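Local coordinates for protein uronate isomerase (Caulobacter crescentus, PDB 2Q01) that catalyses the isomerisation of D-glucuronate to D-fructuronate and of D-galacturonate to D-tagaturonate in pentose and glucuronate interconversion, at residues B[335-340]-B[368-373]; B[307-312]-B[358-363]; B[257-262]-B[342-347]; B[295-300]-B[346-351]. All coordinates share one frame; numbering follows the deposited sequence.

Contact 1: residues B[335-340]-B[368-373]; sequences RTEYVD and SRELAP
The Tyr338 ring has a methyl group, Leu371 CD2, seated over the centre of one face, a CH-pi contact with CD2 3.7 Å from the ring centroid and 5° off the normal. At the ring edge, in its plane, lies Glu370 OE1, and the Glu370 carboxylate stands almost perpendicular to the ring. The Arg369 guanidinium carries Glu370 CD at its edge. With CG anti to its carbonyl carbon and the chain extended beyond it, Glu370 reaches from the helix to the loop and takes the backbone N-H of Tyr338 on the syn lone pair of OE1 (Tyr338 N to Glu370 OE1 2.8 Å, 140° at the hydrogen). Glu370 OE2 forms a salt bridge with Arg369 NH1 at 2.8 Å. That charge would probably keep the buried carboxylate ionised although Glu337 OE1 approaches Glu370 OE2 to 3.9 Å. Glu337 itself bends at chi2 and folds back on its own loop, OE1 accepting Asp340 N in a nearly straight bond (173°) and OE2 accepting from Ala341. Val339 CG2 packs on the stem of Glu370, 3.6 Å from Glu370 CD. An alanine at Glu370 would lack the carboxylate that receives Tyr338 N and faces Arg369, and would probably loosen the loop and the seat of Val339. Arg369 NE also pairs with Asp363 of a second subunit, and Tyr338 OH bonds to Phe360 O and Thr361 OG1. A helix carboxylate thus anchors a loop backbone at a subunit interface, on the outer side of the parallel strands of a TIM-barrel-type fold.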
loop_
_atom_site.group_PDB
_atom_site.type_symbol
_atom_site.label_atom_id
_atom_site.label_comp_id
_atom_site.label_asym_id
_atom_site.label_seq_id
_atom_site.Cartn_x
_atom_site.Cartn_y
_atom_site.Cartn_z
ATOM N N ARG B 335 -5.204 -2.358 11.077
ATOM C CA ARG B 335 -5.847 -1.670 9.970
ATOM C C ARG B 335 -6.717 -0.562 10.573
ATOM O O ARG B 335 -7.530 -0.824 11.458
ATOM C CB ARG B 335 -6.674 -2.685 9.177
ATOM C CG ARG B 335 -7.671 -2.122 8.176
ATOM C CD ARG B 335 -8.270 -3.246 7.337
ATOM N NE ARG B 335 -8.632 -4.404 8.157
ATOM C CZ ARG B 335 -8.774 -5.647 7.700
ATOM N NH1 ARG B 335 -8.587 -5.925 6.415
ATOM N NH2 ARG B 335 -9.104 -6.619 8.540
ATOM N N THR B 336 -6.507 0.674 10.119
ATOM C CA THR B 336 -7.137 1.853 10.721
ATOM C C THR B 336 -7.993 2.646 9.722
ATOM O O THR B 336 -7.668 2.725 8.539
ATOM C CB THR B 336 -6.072 2.760 11.382
ATOM O OG1 THR B 336 -5.172 1.946 12.146
ATOM C CG2 THR B 336 -6.700 3.793 12.314
ATOM N N GLU B 337 -9.095 3.210 10.217
ATOM C CA GLU B 337 -10.066 3.947 9.409
ATOM C C GLU B 337 -10.205 5.373 9.950
ATOM O O GLU B 337 -10.228 5.576 11.167
ATOM C CB GLU B 337 -11.418 3.227 9.463
ATOM C CG GLU B 337 -12.282 3.353 8.209
ATOM C CD GLU B 337 -13.043 4.670 8.111
ATOM O OE1 GLU B 337 -13.259 5.134 6.966
ATOM O OE2 GLU B 337 -13.427 5.231 9.166
ATOM N N TYR B 338 -10.302 6.350 9.047
ATOM C CA TYR B 338 -10.374 7.765 9.432
ATOM C C TYR B 338 -11.612 8.491 8.901
ATOM O O TYR B 338 -12.129 9.391 9.563
ATOM C CB TYR B 338 -9.106 8.521 8.990
ATOM C CG TYR B 338 -7.854 8.102 9.730
ATOM C CD1 TYR B 338 -7.458 8.757 10.895
ATOM C CD2 TYR B 338 -7.071 7.044 9.266
ATOM C CE1 TYR B 338 -6.314 8.365 11.580
ATOM C CE2 TYR B 338 -5.937 6.641 9.944
ATOM C CZ TYR B 338 -5.562 7.302 11.094
ATOM O OH TYR B 338 -4.435 6.886 11.755
ATOM N N VAL B 339 -12.073 8.103 7.713
ATOM C CA VAL B 339 -13.099 8.853 6.970
ATOM C C VAL B 339 -14.464 8.866 7.654
ATOM O O VAL B 339 -15.040 9.934 7.871
ATOM C CB VAL B 339 -13.220 8.361 5.504
ATOM C CG1 VAL B 339 -14.166 9.244 4.700
ATOM C CG2 VAL B 339 -11.863 8.375 4.857
ATOM N N ASP B 340 -14.969 7.683 7.999
ATOM C CA ASP B 340 -16.212 7.575 8.756
ATOM C C ASP B 340 -15.956 7.922 10.211
ATOM O O ASP B 340 -16.802 8.530 10.872
ATOM C CB ASP B 340 -16.789 6.160 8.660
ATOM C CG ASP B 340 -17.469 5.884 7.324
ATOM O OD1 ASP B 340 -17.691 4.694 7.010
ATOM O OD2 ASP B 340 -17.781 6.842 6.583
ATOM N N SER B 368 -2.342 8.113 1.199
ATOM C CA SER B 368 -2.849 8.661 -0.040
ATOM C C SER B 368 -4.359 8.549 -0.070
ATOM O O SER B 368 -5.029 9.368 -0.697
ATOM C CB SER B 368 -2.245 7.922 -1.230
ATOM O OG SER B 368 -2.557 6.541 -1.160
ATOM N N ARG B 369 -4.889 7.537 0.615
ATOM C CA ARG B 369 -6.310 7.242 0.552
ATOM C C ARG B 369 -7.143 8.181 1.406
ATOM O O ARG B 369 -8.096 8.769 0.924
ATOM C CB ARG B 369 -6.598 5.796 0.947
ATOM C CG ARG B 369 -7.911 5.273 0.368
ATOM C CD ARG B 369 -8.568 4.219 1.244
ATOM N NE ARG B 369 -7.694 3.083 1.520
ATOM C CZ ARG B 369 -7.333 2.685 2.739
ATOM N NH1 ARG B 369 -7.782 3.324 3.811
ATOM N NH2 ARG B 369 -6.527 1.640 2.887
ATOM N N GLU B 370 -6.783 8.318 2.674
ATOM C CA GLU B 370 -7.661 8.981 3.627
ATOM C C GLU B 370 -7.063 10.238 4.229
ATOM O O GLU B 370 -7.699 11.285 4.214
ATOM C CB GLU B 370 -8.071 8.006 4.738
ATOM C CG GLU B 370 -8.633 6.683 4.222
ATOM C CD GLU B 370 -9.302 5.848 5.292
ATOM O OE1 GLU B 370 -9.222 6.211 6.484
ATOM O OE2 GLU B 370 -9.917 4.823 4.933
ATOM N N LEU B 371 -5.842 10.125 4.750
ATOM C CA LEU B 371 -5.203 11.188 5.528
ATOM C C LEU B 371 -4.902 12.459 4.748
ATOM O O LEU B 371 -5.273 13.548 5.184
ATOM C CB LEU B 371 -3.926 10.678 6.194
ATOM C CG LEU B 371 -4.029 9.699 7.367
ATOM C CD1 LEU B 371 -2.627 9.371 7.855
ATOM C CD2 LEU B 371 -4.854 10.276 8.501
ATOM N N ALA B 372 -4.234 12.325 3.604
ATOM C CA ALA B 372 -3.927 13.484 2.773
ATOM C C ALA B 372 -5.166 14.175 2.172
ATOM O O ALA B 372 -5.241 15.406 2.233
ATOM C CB ALA B 372 -2.875 13.156 1.696
ATOM N N PRO B 373 -6.129 13.403 1.592
ATOM C CA PRO B 373 -7.420 14.006 1.205
ATOM C C PRO B 373 -8.161 14.762 2.315
ATOM O O PRO B 373 -8.741 15.812 2.049
ATOM C CB PRO B 373 -8.236 12.801 0.747
ATOM C CG PRO B 373 -7.200 11.873 0.190
ATOM C CD PRO B 373 -6.083 11.981 1.185
HETATM O O HOH W 1 -6.749 0.876 6.106
#

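Contact 2: residues B[307-312]-B[358-363]; sequences QIHPGS and ILFTLD
Segments 307-312 and 358-363 run parallel, their directions 13° apart, as the ends of strands 305-308 and 357-359, with Ile308 bracketed by two backbone bonds: Ile308 N to Ile358 O and Phe360 N to Ile308 O, both 3.0 Å. Each N-H meets its acceptor nearly along the C=O axis. Beyond the paired residues, the rings of His309 and Phe360 stack face to face, side by side and pointing the same way, with centroids 4.0 Å apart and planes tilted by 26°. His309 NE2 sits over the centre of the Phe360 ring, whereas Phe360 CD1 lies over the rim of the imidazole. Gln307 NE2 approaches the same phenyl ring obliquely, 3.8 Å from Phe360 CE1, while its OE1 is held by Ser249. Where the strands part, water 2 bridges them, donating to Pro310 O (2.7 Å) and accepting from Leu362 N (2.8 Å). An alanine at Phe360 would take away the ring stacked on His309 and would probably leave the imidazole less firmly held on that face. His309 ND1 bonds to Asp251, and His41 and Trp387 also pack against its ring. The histidine is therefore clamped by both its ND1 bond and its aromatic neighbours, and the adjacent aspartate would probably bias its tautomer and raise its basicity.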
loop_
_atom_site.group_PDB
_atom_site.type_symbol
_atom_site.label_atom_id
_atom_site.label_comp_id
_atom_site.label_asym_id
_atom_site.label_seq_id
_atom_site.Cartn_x
_atom_site.Cartn_y
_atom_site.Cartn_z
ATOM N N GLN B 307 -3.085 15.758 19.345
ATOM C CA GLN B 307 -2.494 14.682 18.548
ATOM C C GLN B 307 -3.250 13.368 18.704
ATOM O O GLN B 307 -3.400 12.855 19.810
ATOM C CB GLN B 307 -1.029 14.462 18.919
ATOM C CG GLN B 307 -0.175 15.710 18.921
ATOM C CD GLN B 307 1.216 15.444 19.461
ATOM O OE1 GLN B 307 1.471 15.606 20.654
ATOM N NE2 GLN B 307 2.120 15.012 18.587
ATOM N N ILE B 308 -3.711 12.812 17.590
ATOM C CA ILE B 308 -4.328 11.495 17.609
ATOM C C ILE B 308 -3.366 10.435 17.055
ATOM O O ILE B 308 -2.949 10.496 15.893
ATOM C CB ILE B 308 -5.698 11.487 16.885
ATOM C CG1 ILE B 308 -6.621 12.552 17.496
ATOM C CG2 ILE B 308 -6.346 10.096 16.961
ATOM C CD1 ILE B 308 -7.859 12.851 16.675
ATOM N N HIS B 309 -3.018 9.484 17.922
ATOM C CA HIS B 309 -2.151 8.345 17.616
ATOM C C HIS B 309 -2.936 7.024 17.665
ATOM O O HIS B 309 -2.795 6.263 18.628
ATOM C CB HIS B 309 -1.038 8.258 18.663
ATOM C CG HIS B 309 0.109 9.187 18.425
ATOM N ND1 HIS B 309 0.248 10.381 19.096
ATOM C CD2 HIS B 309 1.185 9.084 17.611
ATOM C CE1 HIS B 309 1.355 10.982 18.697
ATOM N NE2 HIS B 309 1.943 10.216 17.796
ATOM N N PRO B 310 -3.767 6.734 16.645
ATOM C CA PRO B 310 -4.580 5.537 16.787
ATOM C C PRO B 310 -4.011 4.273 16.126
ATOM O O PRO B 310 -3.075 4.349 15.321
ATOM C CB PRO B 310 -5.878 5.938 16.087
ATOM C CG PRO B 310 -5.428 6.901 15.002
ATOM C CD PRO B 310 -4.061 7.424 15.375
ATOM N N GLY B 311 -4.583 3.124 16.484
ATOM C CA GLY B 311 -4.444 1.911 15.687
ATOM C C GLY B 311 -3.424 0.901 16.155
ATOM O O GLY B 311 -2.961 0.074 15.365
ATOM N N SER B 312 -3.074 0.957 17.434
ATOM C CA SER B 312 -2.147 -0.009 17.998
ATOM C C SER B 312 -2.874 -1.082 18.812
ATOM O O SER B 312 -3.623 -0.771 19.738
ATOM C CB SER B 312 -1.098 0.704 18.848
ATOM O OG SER B 312 -0.128 -0.210 19.317
ATOM N N ILE B 358 -3.621 17.053 14.879
ATOM C CA ILE B 358 -2.554 16.408 14.116
ATOM C C ILE B 358 -2.784 14.902 14.087
ATOM O O ILE B 358 -2.800 14.259 15.130
ATOM C CB ILE B 358 -1.147 16.727 14.687
ATOM C CG1 ILE B 358 -0.947 18.241 14.823
ATOM C CG2 ILE B 358 -0.060 16.128 13.793
ATOM C CD1 ILE B 358 0.346 18.627 15.491
ATOM N N LEU B 359 -2.968 14.354 12.888
ATOM C CA LEU B 359 -3.273 12.932 12.711
ATOM C C LEU B 359 -2.036 12.101 12.392
ATOM O O LEU B 359 -1.214 12.474 11.548
ATOM C CB LEU B 359 -4.293 12.732 11.597
ATOM C CG LEU B 359 -5.672 13.373 11.700
ATOM C CD1 LEU B 359 -6.374 13.214 10.362
ATOM C CD2 LEU B 359 -6.503 12.769 12.836
ATOM N N PHE B 360 -1.931 10.965 13.069
ATOM C CA PHE B 360 -0.846 10.020 12.874
ATOM C C PHE B 360 -1.464 8.708 12.440
ATOM O O PHE B 360 -2.669 8.520 12.580
ATOM C CB PHE B 360 -0.092 9.811 14.183
ATOM C CG PHE B 360 0.827 10.935 14.541
ATOM C CD1 PHE B 360 0.336 12.108 15.098
ATOM C CD2 PHE B 360 2.194 10.817 14.333
ATOM C CE1 PHE B 360 1.186 13.146 15.425
ATOM C CE2 PHE B 360 3.049 11.849 14.671
ATOM C CZ PHE B 360 2.543 13.017 15.217
ATOM N N THR B 361 -0.642 7.805 11.915
ATOM C CA THR B 361 -1.114 6.485 11.534
ATOM C C THR B 361 -0.033 5.412 11.697
ATOM O O THR B 361 1.164 5.704 11.693
ATOM C CB THR B 361 -1.695 6.476 10.093
ATOM O OG1 THR B 361 -2.675 5.438 9.975
ATOM C CG2 THR B 361 -0.618 6.275 9.047
ATOM N N LEU B 362 -0.485 4.176 11.872
ATOM C CA LEU B 362 0.361 2.993 11.854
ATOM C C LEU B 362 0.039 2.205 10.588
ATOM O O LEU B 362 0.676 1.199 10.273
ATOM C CB LEU B 362 0.083 2.149 13.095
ATOM C CG LEU B 362 1.137 1.982 14.193
ATOM C CD1 LEU B 362 2.240 3.000 14.105
ATOM C CD2 LEU B 362 0.496 1.970 15.584
ATOM N N ASP B 363 -0.956 2.701 9.861
ATOM C CA ASP B 363 -1.439 2.088 8.642
ATOM C C ASP B 363 -1.091 2.984 7.448
ATOM O O ASP B 363 -1.850 3.905 7.113
ATOM C CB ASP B 363 -2.956 1.887 8.756
ATOM C CG ASP B 363 -3.515 0.968 7.690
ATOM O OD1 ASP B 363 -2.733 0.346 6.937
ATOM O OD2 ASP B 363 -4.755 0.866 7.607
HETATM O O HOH W 2 -3.129 3.608 12.688
#

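Contact 3: residues B[257-262]-B[342-347]; sequences AATADL and LKPLLT
Thr259 OG1 is gripped twice: it accepts the backbone N-H of Leu345 (Leu345 N to Thr259 OG1 3.3 Å, 143° at the hydrogen) and is bonded to Ala341 O. The hydroxyl reaches both because chi1 (65°) sets it in the crowded position between its own backbone N and carbonyl carbon, so the side chain spans from Ala341 O to Leu345 N. The same rotamer turns CG2 onto Leu345, whose side chain it crosses at about a right angle, with Thr259 CG2 3.8 Å from Leu345 CD2. Leu342 CD2 touches this methyl too and lies 3.6 Å from Ala257 O. Pro344 lays its ring along the loop backbone, with CG 3.4 Å from Thr259 O and CB against Ala260 CA. Within the helix, Lys343 O accepts both Thr347 N and Thr347 OG1, the hydroxyl coming from above the carbonyl plane. Asp261 CB packs near Pro344 O, and its carboxylate turns to Arg348 in a salt bridge. The loop that follows strand 249-252 is thus laid across the start of helix 343-349, with helix 281-302 touching Thr259 and Leu345, and strand 357-359 meeting Leu342 and Leu345.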
loop_
_atom_site.group_PDB
_atom_site.type_symbol
_atom_site.label_atom_id
_atom_site.label_comp_id
_atom_site.label_asym_id
_atom_site.label_seq_id
_atom_site.Cartn_x
_atom_site.Cartn_y
_atom_site.Cartn_z
ATOM N N ALA B 257 -9.607 5.595 15.570
ATOM C CA ALA B 257 -9.678 7.040 15.367
ATOM C C ALA B 257 -11.101 7.566 15.581
ATOM O O ALA B 257 -11.386 8.729 15.287
ATOM C CB ALA B 257 -9.175 7.401 13.972
ATOM N N ALA B 258 -11.975 6.705 16.106
ATOM C CA ALA B 258 -13.405 6.985 16.233
ATOM C C ALA B 258 -13.675 8.201 17.093
ATOM O O ALA B 258 -13.060 8.366 18.147
ATOM C CB ALA B 258 -14.129 5.776 16.793
ATOM N N THR B 259 -14.559 9.069 16.601
ATOM C CA THR B 259 -15.060 10.222 17.358
ATOM C C THR B 259 -16.588 10.142 17.440
ATOM O O THR B 259 -17.216 9.431 16.654
ATOM C CB THR B 259 -14.647 11.572 16.721
ATOM O OG1 THR B 259 -15.255 11.712 15.432
ATOM C CG2 THR B 259 -13.133 11.681 16.570
ATOM N N ALA B 260 -17.183 10.863 18.385
ATOM C CA ALA B 260 -18.647 10.897 18.522
ATOM C C ALA B 260 -19.142 12.294 18.884
ATOM O O ALA B 260 -18.374 13.122 19.356
ATOM C CB ALA B 260 -19.109 9.884 19.558
ATOM N N ASP B 261 -20.423 12.556 18.663
ATOM C CA ASP B 261 -21.000 13.843 19.028
ATOM C C ASP B 261 -22.314 13.617 19.768
ATOM O O ASP B 261 -23.399 13.869 19.239
ATOM C CB ASP B 261 -21.190 14.724 17.785
ATOM C CG ASP B 261 -21.397 16.200 18.122
ATOM O OD1 ASP B 261 -21.127 16.623 19.271
ATOM O OD2 ASP B 261 -21.828 16.948 17.220
ATOM N N LEU B 262 -22.199 13.115 20.994
ATOM C CA LEU B 262 -23.355 12.896 21.855
ATOM C C LEU B 262 -23.774 14.203 22.518
ATOM O O LEU B 262 -22.979 15.142 22.629
ATOM C CB LEU B 262 -23.045 11.848 22.934
ATOM C CG LEU B 262 -22.538 10.452 22.557
ATOM C CD1 LEU B 262 -22.080 9.690 23.802
ATOM C CD2 LEU B 262 -23.576 9.651 21.788
ATOM N N LEU B 342 -13.693 9.982 11.879
ATOM C CA LEU B 342 -13.509 11.380 12.295
ATOM C C LEU B 342 -14.680 12.289 11.941
ATOM O O LEU B 342 -14.720 13.444 12.375
ATOM C CB LEU B 342 -12.222 11.958 11.695
ATOM C CG LEU B 342 -10.868 11.352 12.069
ATOM C CD1 LEU B 342 -9.821 11.846 11.099
ATOM C CD2 LEU B 342 -10.490 11.718 13.485
ATOM N N LYS B 343 -15.624 11.762 11.166
ATOM C CA LYS B 343 -16.776 12.533 10.682
ATOM C C LYS B 343 -17.654 13.254 11.737
ATOM O O LYS B 343 -17.977 14.422 11.526
ATOM C CB LYS B 343 -17.635 11.713 9.702
ATOM C CG LYS B 343 -18.369 12.590 8.723
ATOM C CD LYS B 343 -19.306 11.827 7.826
ATOM C CE LYS B 343 -20.167 12.810 7.035
ATOM N NZ LYS B 343 -21.082 12.088 6.115
ATOM N N PRO B 344 -18.055 12.575 12.849
ATOM C CA PRO B 344 -18.823 13.277 13.903
ATOM C C PRO B 344 -18.159 14.510 14.542
ATOM O O PRO B 344 -18.856 15.481 14.864
ATOM C CB PRO B 344 -19.029 12.191 14.961
ATOM C CG PRO B 344 -18.977 10.929 14.202
ATOM C CD PRO B 344 -17.898 11.147 13.195
ATOM N N LEU B 345 -16.841 14.463 14.728
ATOM C CA LEU B 345 -16.085 15.596 15.267
ATOM C C LEU B 345 -15.912 16.694 14.225
ATOM O O LEU B 345 -15.981 17.883 14.552
ATOM C CB LEU B 345 -14.716 15.134 15.794
ATOM C CG LEU B 345 -13.643 16.127 16.266
ATOM C CD1 LEU B 345 -14.162 17.128 17.299
ATOM C CD2 LEU B 345 -12.427 15.391 16.815
ATOM N N LEU B 346 -15.701 16.291 12.975
ATOM C CA LEU B 346 -15.464 17.231 11.883
ATOM C C LEU B 346 -16.735 17.950 11.435
ATOM O O LEU B 346 -16.674 19.060 10.906
ATOM C CB LEU B 346 -14.789 16.524 10.701
ATOM C CG LEU B 346 -13.315 16.145 10.900
ATOM C CD1 LEU B 346 -12.872 15.149 9.851
ATOM C CD2 LEU B 346 -12.415 17.362 10.887
ATOM N N THR B 347 -17.881 17.308 11.644
ATOM C CA THR B 347 -19.176 17.924 11.379
ATOM C C THR B 347 -19.426 19.028 12.402
ATOM O O THR B 347 -19.950 20.093 12.065
ATOM C CB THR B 347 -20.308 16.875 11.404
ATOM O OG1 THR B 347 -20.006 15.843 10.459
ATOM C CG2 THR B 347 -21.661 17.492 11.048
#

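Contact 4: residues B[295-300]-B[346-351]; sequences MAKMSL and LTRLGN
Leu349 supplies the apolar centre, its two methyls sent to different residues of the facing helix. Leu349 CD2 meets Leu300 CD2 tip to tip at 3.7 Å, while Leu349 CD1 lies 4.1 Å from Ala296 CB and 4.0 Å from Lys297 CG. Ala296 and Leu300, one turn apart, and the Lys297 stem thus receive the branched end of a single leucine, which CG, anti to the carbonyl carbon (chi1 -62°), carries out from its helix. Beside it Lys297 crosses Arg348 at about a right angle, its CD methylene 3.5 Å from Arg348 NE. Bent at chi3 (-93°), the lysine brings NZ over one face of the guanidinium, offset toward the rim and 3.9 Å from Arg348 NH2. Two like charges thus lie close at the more exposed border, a proximity that would probably be costly without nearby acids. Helices 281-302 and 343-349 are those preceding the successive parallel strands 305-308 and 357-359, so this is helix-to-helix packing in the outer layer of the TIM-barrel-like fold. Arg348 is extended from CG to NE, and a salt bridge from NH1 to Asp261 holds its far end; Lys297 NZ has a long, weak ion pair with Glu294. Leu355 touches both Leu300 and Leu349, and Arg354 packs on Leu300.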
loop_
_atom_site.group_PDB
_atom_site.type_symbol
_atom_site.label_atom_id
_atom_site.label_comp_id
_atom_site.label_asym_id
_atom_site.label_seq_id
_atom_site.Cartn_x
_atom_site.Cartn_y
_atom_site.Cartn_z
ATOM N N MET B 295 -12.247 16.603 24.324
ATOM C CA MET B 295 -10.911 17.212 24.429
ATOM C C MET B 295 -10.719 18.326 23.407
ATOM O O MET B 295 -9.977 19.273 23.652
ATOM C CB MET B 295 -9.797 16.171 24.252
ATOM C CG MET B 295 -9.679 15.107 25.341
ATOM S SD MET B 295 -9.013 15.652 26.913
ATOM C CE MET B 295 -10.488 15.742 27.908
ATOM N N ALA B 296 -11.380 18.192 22.259
ATOM C CA ALA B 296 -11.324 19.180 21.191
ATOM C C ALA B 296 -12.144 20.411 21.542
ATOM O O ALA B 296 -11.781 21.523 21.170
ATOM C CB ALA B 296 -11.822 18.580 19.909
ATOM N N LYS B 297 -13.249 20.197 22.254
ATOM C CA LYS B 297 -14.083 21.273 22.790
ATOM C C LYS B 297 -13.373 22.073 23.891
ATOM O O LYS B 297 -13.635 23.263 24.066
ATOM C CB LYS B 297 -15.400 20.703 23.330
ATOM C CG LYS B 297 -16.398 20.312 22.247
ATOM C CD LYS B 297 -17.798 20.117 22.803
ATOM C CE LYS B 297 -18.064 18.675 23.165
ATOM N NZ LYS B 297 -19.448 18.488 23.679
ATOM N N MET B 298 -12.491 21.406 24.639
ATOM C CA MET B 298 -11.658 22.070 25.637
ATOM C C MET B 298 -10.537 22.842 24.957
ATOM O O MET B 298 -10.167 23.926 25.408
ATOM C CB MET B 298 -11.063 21.059 26.618
ATOM C CG MET B 298 -12.019 20.581 27.699
ATOM S SD MET B 298 -11.303 19.254 28.687
ATOM C CE MET B 298 -12.797 18.488 29.308
ATOM N N SER B 299 -10.013 22.278 23.868
ATOM C CA SER B 299 -8.949 22.894 23.067
ATOM C C SER B 299 -9.385 24.196 22.409
ATOM O O SER B 299 -8.561 25.071 22.139
ATOM C CB SER B 299 -8.466 21.922 21.997
ATOM O OG SER B 299 -7.594 20.958 22.553
ATOM N N LEU B 300 -10.688 24.311 22.153
ATOM C CA LEU B 300 -11.300 25.549 21.684
ATOM C C LEU B 300 -11.097 26.690 22.677
ATOM O O LEU B 300 -11.011 27.855 22.278
ATOM C CB LEU B 300 -12.791 25.330 21.482
ATOM C CG LEU B 300 -13.397 25.148 20.095
ATOM C CD1 LEU B 300 -12.636 24.170 19.217
ATOM C CD2 LEU B 300 -14.827 24.706 20.291
ATOM N N LEU B 346 -15.701 16.291 12.975
ATOM C CA LEU B 346 -15.464 17.231 11.883
ATOM C C LEU B 346 -16.735 17.950 11.435
ATOM O O LEU B 346 -16.674 19.060 10.906
ATOM C CB LEU B 346 -14.789 16.524 10.701
ATOM C CG LEU B 346 -13.315 16.145 10.900
ATOM C CD1 LEU B 346 -12.872 15.149 9.851
ATOM C CD2 LEU B 346 -12.415 17.362 10.887
ATOM N N THR B 347 -17.881 17.308 11.644
ATOM C CA THR B 347 -19.176 17.924 11.379
ATOM C C THR B 347 -19.426 19.028 12.402
ATOM O O THR B 347 -19.950 20.093 12.065
ATOM C CB THR B 347 -20.308 16.875 11.404
ATOM O OG1 THR B 347 -20.006 15.843 10.459
ATOM C CG2 THR B 347 -21.661 17.492 11.048
ATOM N N ARG B 348 -19.016 18.779 13.641
ATOM C CA ARG B 348 -19.184 19.758 14.704
ATOM C C ARG B 348 -18.154 20.877 14.603
ATOM O O ARG B 348 -18.510 22.054 14.608
ATOM C CB ARG B 348 -19.110 19.080 16.073
ATOM C CG ARG B 348 -19.472 20.000 17.227
ATOM C CD ARG B 348 -19.024 19.437 18.573
ATOM N NE ARG B 348 -19.385 20.335 19.671
ATOM C CZ ARG B 348 -20.571 20.355 20.281
ATOM N NH1 ARG B 348 -21.540 19.522 19.917
ATOM N NH2 ARG B 348 -20.788 21.212 21.267
ATOM N N LEU B 349 -16.880 20.499 14.485
ATOM C CA LEU B 349 -15.769 21.430 14.676
ATOM C C LEU B 349 -14.724 21.501 13.556
ATOM O O LEU B 349 -13.665 22.092 13.748
ATOM C CB LEU B 349 -15.057 21.106 15.990
ATOM C CG LEU B 349 -15.845 21.223 17.297
ATOM C CD1 LEU B 349 -15.057 20.650 18.452
ATOM C CD2 LEU B 349 -16.248 22.665 17.573
ATOM N N GLY B 350 -15.019 20.931 12.393
ATOM C CA GLY B 350 -14.027 20.827 11.320
ATOM C C GLY B 350 -13.618 22.126 10.652
ATOM O O GLY B 350 -12.531 22.214 10.095
ATOM N N ASN B 351 -14.491 23.128 10.713
ATOM C CA ASN B 351 -14.248 24.421 10.080
ATOM C C ASN B 351 -13.952 25.528 11.092
ATOM O O ASN B 351 -13.997 26.712 10.756
ATOM C CB ASN B 351 -15.436 24.812 9.193
ATOM C CG ASN B 351 -15.881 23.682 8.266
ATOM O OD1 ASN B 351 -17.048 23.284 8.265
ATOM N ND2 ASN B 351 -14.952 23.166 7.474
#

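Overall arrangement
The first segments of contacts 3, 4, 2 and 1 come in that order along the chain, and their partners, all after residue 341, follow as 342-347, 346-351, 358-363 and 368-373, so the contacts interlock in sequence, except that contacts 3 and 4 end on the same helix and share Leu346 and Thr347. Contact 2 joins the two middle strands of the four-stranded parallel sheet. Contacts 3 and 4, their centres 9 Å apart, are tied by the salt bridge between Asp261 and Arg348. Leu342 packs on Leu359 to link contacts 3 and 2, while Ala257 touches Tyr338 of contact 1. Together they run from the sheet to helices and loops, with contacts 1, 3 and 4 meeting a second subunit and contact 2 a third.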